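Local coordinates for protein N-acyl-D-glutamate deacylase (Bordetella bronchiseptica, PDB 3GIP) that hydrolyses N-acyl-D-glutamate to free D-glutamate and a carboxylic acid, probably by a zinc-dependent mechanism as a member of the amidohydrolase superfamily, at residues 300-304 against 315-321. Numbering follows the deposited sequence.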
ATOM      1  N   ASP A 300     -25.516  -3.294  -2.120  1.00 15.25           N
ATOM      2  CA  ASP A 300     -26.108  -2.494  -3.183  1.00 14.37           C
ATOM      3  C   ASP A 300     -25.066  -1.556  -3.783  1.00 12.65           C
ATOM      4  O   ASP A 300     -23.997  -1.336  -3.208  1.00 13.00           O
ATOM      5  CB  ASP A 300     -27.290  -1.666  -2.662  1.00 15.31           C
ATOM      6  CG  ASP A 300     -28.533  -2.502  -2.411  1.00 17.28           C
ATOM      7  OD1 ASP A 300     -28.673  -3.585  -3.021  1.00 19.19           O
ATOM      8  OD2 ASP A 300     -29.387  -2.059  -1.614  1.00 16.67           O
ATOM      9  N   ASP A 301     -25.393  -1.011  -4.948  1.00 12.91           N
ATOM     10  CA  ASP A 301     -24.524  -0.084  -5.662  1.00 12.73           C
ATOM     11  C   ASP A 301     -23.144  -0.608  -6.040  1.00 12.82           C
ATOM     12  O   ASP A 301     -22.180   0.155  -6.107  1.00 12.12           O
ATOM     13  CB  ASP A 301     -24.390   1.234  -4.886  1.00 12.60           C
ATOM     14  CG  ASP A 301     -25.621   2.121  -5.037  1.00 14.44           C
ATOM     15  OD1 ASP A 301     -26.553   1.710  -5.751  1.00 14.00           O
ATOM     16  OD2 ASP A 301     -25.658   3.224  -4.449  1.00 15.98           O
ATOM     17  N   ILE A 302     -23.045  -1.910  -6.291  1.00 13.34           N
ATOM     18  CA  ILE A 302     -21.774  -2.470  -6.728  1.00 13.51           C
ATOM     19  C   ILE A 302     -21.519  -1.766  -8.062  1.00 12.73           C
ATOM     20  O   ILE A 302     -22.356  -1.812  -8.966  1.00 13.54           O
ATOM     21  CB  ILE A 302     -21.879  -4.001  -6.922  1.00 14.07           C
ATOM     22  CG1 ILE A 302     -21.981  -4.677  -5.551  1.00 13.42           C
ATOM     23  CG2 ILE A 302     -20.660  -4.526  -7.686  1.00 13.50           C
ATOM     24  CD1 ILE A 302     -22.299  -6.171  -5.620  1.00 12.44           C
ATOM     25  N   ARG A 303     -20.378  -1.092  -8.173  1.00 13.56           N
ATOM     26  CA  ARG A 303     -20.054  -0.345  -9.384  1.00 12.57           C
ATOM     27  C   ARG A 303     -18.824  -0.930 -10.063  1.00 13.09           C
ATOM     28  O   ARG A 303     -17.775  -1.079  -9.448  1.00 12.80           O
ATOM     29  CB  ARG A 303     -19.829   1.137  -9.039  1.00 14.02           C
ATOM     30  CG  ARG A 303     -19.692   2.031 -10.258  1.00 15.95           C
ATOM     31  CD  ARG A 303     -19.369   3.472  -9.890  1.00 15.82           C
ATOM     32  NE  ARG A 303     -20.540   4.238  -9.469  1.00 15.97           N
ATOM     33  CZ  ARG A 303     -20.486   5.519  -9.112  1.00 18.33           C
ATOM     34  NH1 ARG A 303     -19.320   6.153  -9.126  1.00 18.27           N
ATOM     35  NH2 ARG A 303     -21.588   6.173  -8.759  1.00 14.89           N
ATOM     36  N   ILE A 304     -18.965  -1.252 -11.343  1.00 11.44           N
ATOM     37  CA  ILE A 304     -17.881  -1.860 -12.107  1.00 12.35           C
ATOM     38  C   ILE A 304     -16.685  -0.938 -12.341  1.00 12.20           C
ATOM     39  O   ILE A 304     -16.841   0.229 -12.692  1.00 12.71           O
ATOM     40  CB  ILE A 304     -18.421  -2.376 -13.464  1.00 12.70           C
ATOM     41  CG1 ILE A 304     -19.623  -3.301 -13.218  1.00 12.19           C
ATOM     42  CG2 ILE A 304     -17.329  -3.113 -14.229  1.00 12.65           C
ATOM     43  CD1 ILE A 304     -19.347  -4.461 -12.258  1.00 13.38           C
ATOM     44  N   GLY A 315     -17.866   1.749 -14.710  1.00 12.64           N
ATOM     45  CA  GLY A 315     -18.566   2.920 -14.207  1.00 12.67           C
ATOM     46  C   GLY A 315     -20.048   2.715 -13.962  1.00 14.16           C
ATOM     47  O   GLY A 315     -20.713   3.569 -13.366  1.00 14.40           O
ATOM     48  N   GLU A 316     -20.569   1.576 -14.406  1.00 12.45           N
ATOM     49  CA  GLU A 316     -21.988   1.269 -14.253  1.00 11.54           C
ATOM     50  C   GLU A 316     -22.309   0.428 -13.019  1.00 12.17           C
ATOM     51  O   GLU A 316     -21.457  -0.297 -12.507  1.00 11.35           O
ATOM     52  CB  GLU A 316     -22.495   0.550 -15.511  1.00 11.89           C
ATOM     53  CG  GLU A 316     -22.374   1.396 -16.771  1.00 12.10           C
ATOM     54  CD  GLU A 316     -22.847   0.688 -18.034  1.00 13.82           C
ATOM     55  OE1 GLU A 316     -23.262  -0.487 -17.961  1.00 13.95           O
ATOM     56  OE2 GLU A 316     -22.800   1.320 -19.112  1.00 14.97           O
ATOM     57  N   TYR A 317     -23.546   0.548 -12.540  1.00 11.04           N
ATOM     58  CA  TYR A 317     -24.016  -0.212 -11.385  1.00 12.23           C
ATOM     59  C   TYR A 317     -24.461  -1.597 -11.834  1.00 11.23           C
ATOM     60  O   TYR A 317     -25.125  -1.737 -12.866  1.00 12.11           O
ATOM     61  CB  TYR A 317     -25.222   0.469 -10.730  1.00 12.04           C
ATOM     62  CG  TYR A 317     -24.917   1.742  -9.982  1.00 11.20           C
ATOM     63  CD1 TYR A 317     -24.000   1.757  -8.934  1.00 12.23           C
ATOM     64  CD2 TYR A 317     -25.580   2.929 -10.298  1.00 13.17           C
ATOM     65  CE1 TYR A 317     -23.747   2.924  -8.210  1.00 11.70           C
ATOM     66  CE2 TYR A 317     -25.334   4.103  -9.582  1.00 13.05           C
ATOM     67  CZ  TYR A 317     -24.419   4.090  -8.542  1.00 13.09           C
ATOM     68  OH  TYR A 317     -24.171   5.242  -7.831  1.00 13.31           O
ATOM     69  N   LEU A 318     -24.115  -2.611 -11.045  1.00 12.11           N
ATOM     70  CA  LEU A 318     -24.496  -3.983 -11.357  1.00 11.81           C
ATOM     71  C   LEU A 318     -26.010  -4.109 -11.531  1.00 13.65           C
ATOM     72  O   LEU A 318     -26.479  -4.820 -12.418  1.00 13.30           O
ATOM     73  CB  LEU A 318     -24.023  -4.928 -10.247  1.00 12.97           C
ATOM     74  CG  LEU A 318     -24.376  -6.413 -10.404  1.00 12.50           C
ATOM     75  CD1 LEU A 318     -23.694  -6.967 -11.647  1.00 14.87           C
ATOM     76  CD2 LEU A 318     -23.939  -7.181  -9.164  1.00 13.50           C
ATOM     77  N   ALA A 319     -26.779  -3.422 -10.688  1.00 13.01           N
ATOM     78  CA  ALA A 319     -28.235  -3.495 -10.787  1.00 13.76           C
ATOM     79  C   ALA A 319     -28.758  -2.926 -12.102  1.00 14.09           C
ATOM     80  O   ALA A 319     -29.729  -3.441 -12.655  1.00 15.63           O
ATOM     81  CB  ALA A 319     -28.885  -2.772  -9.609  1.00 12.67           C
ATOM     82  N   ASP A 320     -28.120  -1.869 -12.603  1.00 14.27           N
ATOM     83  CA  ASP A 320     -28.540  -1.259 -13.863  1.00 13.69           C
ATOM     84  C   ASP A 320     -28.196  -2.176 -15.028  1.00 12.63           C
ATOM     85  O   ASP A 320     -28.967  -2.302 -15.979  1.00 13.44           O
ATOM     86  CB  ASP A 320     -27.855   0.098 -14.080  1.00 14.82           C
ATOM     87  CG  ASP A 320     -28.367   1.175 -13.143  1.00 17.09           C
ATOM     88  OD1 ASP A 320     -29.420   0.970 -12.501  1.00 17.61           O
ATOM     89  OD2 ASP A 320     -27.716   2.238 -13.063  1.00 15.73           O
ATOM     90  N   ILE A 321     -27.030  -2.810 -14.953  1.00 12.03           N
ATOM     91  CA  ILE A 321     -26.598  -3.721 -16.003  1.00 12.32           C
ATOM     92  C   ILE A 321     -27.563  -4.901 -16.067  1.00 12.92           C
ATOM     93  O   ILE A 321     -28.046  -5.264 -17.142  1.00 13.56           O
ATOM     94  CB  ILE A 321     -25.177  -4.243 -15.725  1.00 12.26           C
ATOM     95  CG1 ILE A 321     -24.187  -3.078 -15.755  1.00 12.45           C
ATOM     96  CG2 ILE A 321     -24.800  -5.300 -16.762  1.00 12.79           C
ATOM     97  CD1 ILE A 321     -22.800  -3.426 -15.225  1.00 12.12           C
TER
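OD1 of Asp301 lies over one face of the Tyr317 ring, offset toward its rim, with carboxylate and ring planes 23° apart and Asp301 CG 3.8 Å from Tyr317 CE1; the Ile302 carbonyl O sits at the ring's edge. Tyr317 OH in turn meets an edge of the Arg303 guanidinium, whose plane stands 56° from the ring, taking a hydrogen bond from Arg303 NH2 (2.9 Å). Arginine suits this place because its long chain, bent at chi3, brings N-H donors to the phenol oxygen; its CG passes close to Gly315 O. Between the segments the backbones join as a single antiparallel bridge, with Arg303 and Tyr317 its non-hydrogen-bonded pair: Ile304 N donates to Glu316 O (2.9 Å), and Leu318 N, just past the N-cap residue Tyr317, to Ile302 O (2.8 Å). Gly315 N hydrogen-bonds Ile304 O; at its phi of 91° a CB would press on the preceding carbonyl O, so glycine suits the site. Branched apolar chains suit the buried positions, pairing Ile302 CD1 with Leu318 CD2 and Ile304 CG1 with Ile321 CD1 (3.8 Å). This structural packing joins edge strand 303-307 of a three-stranded antiparallel sheet, paired with strand 339-343 through Arg303 and Ile342, to the N-terminal turn of helix 318-325, with helix 329-336 packing on Ile304 and Leu318 through Leu336.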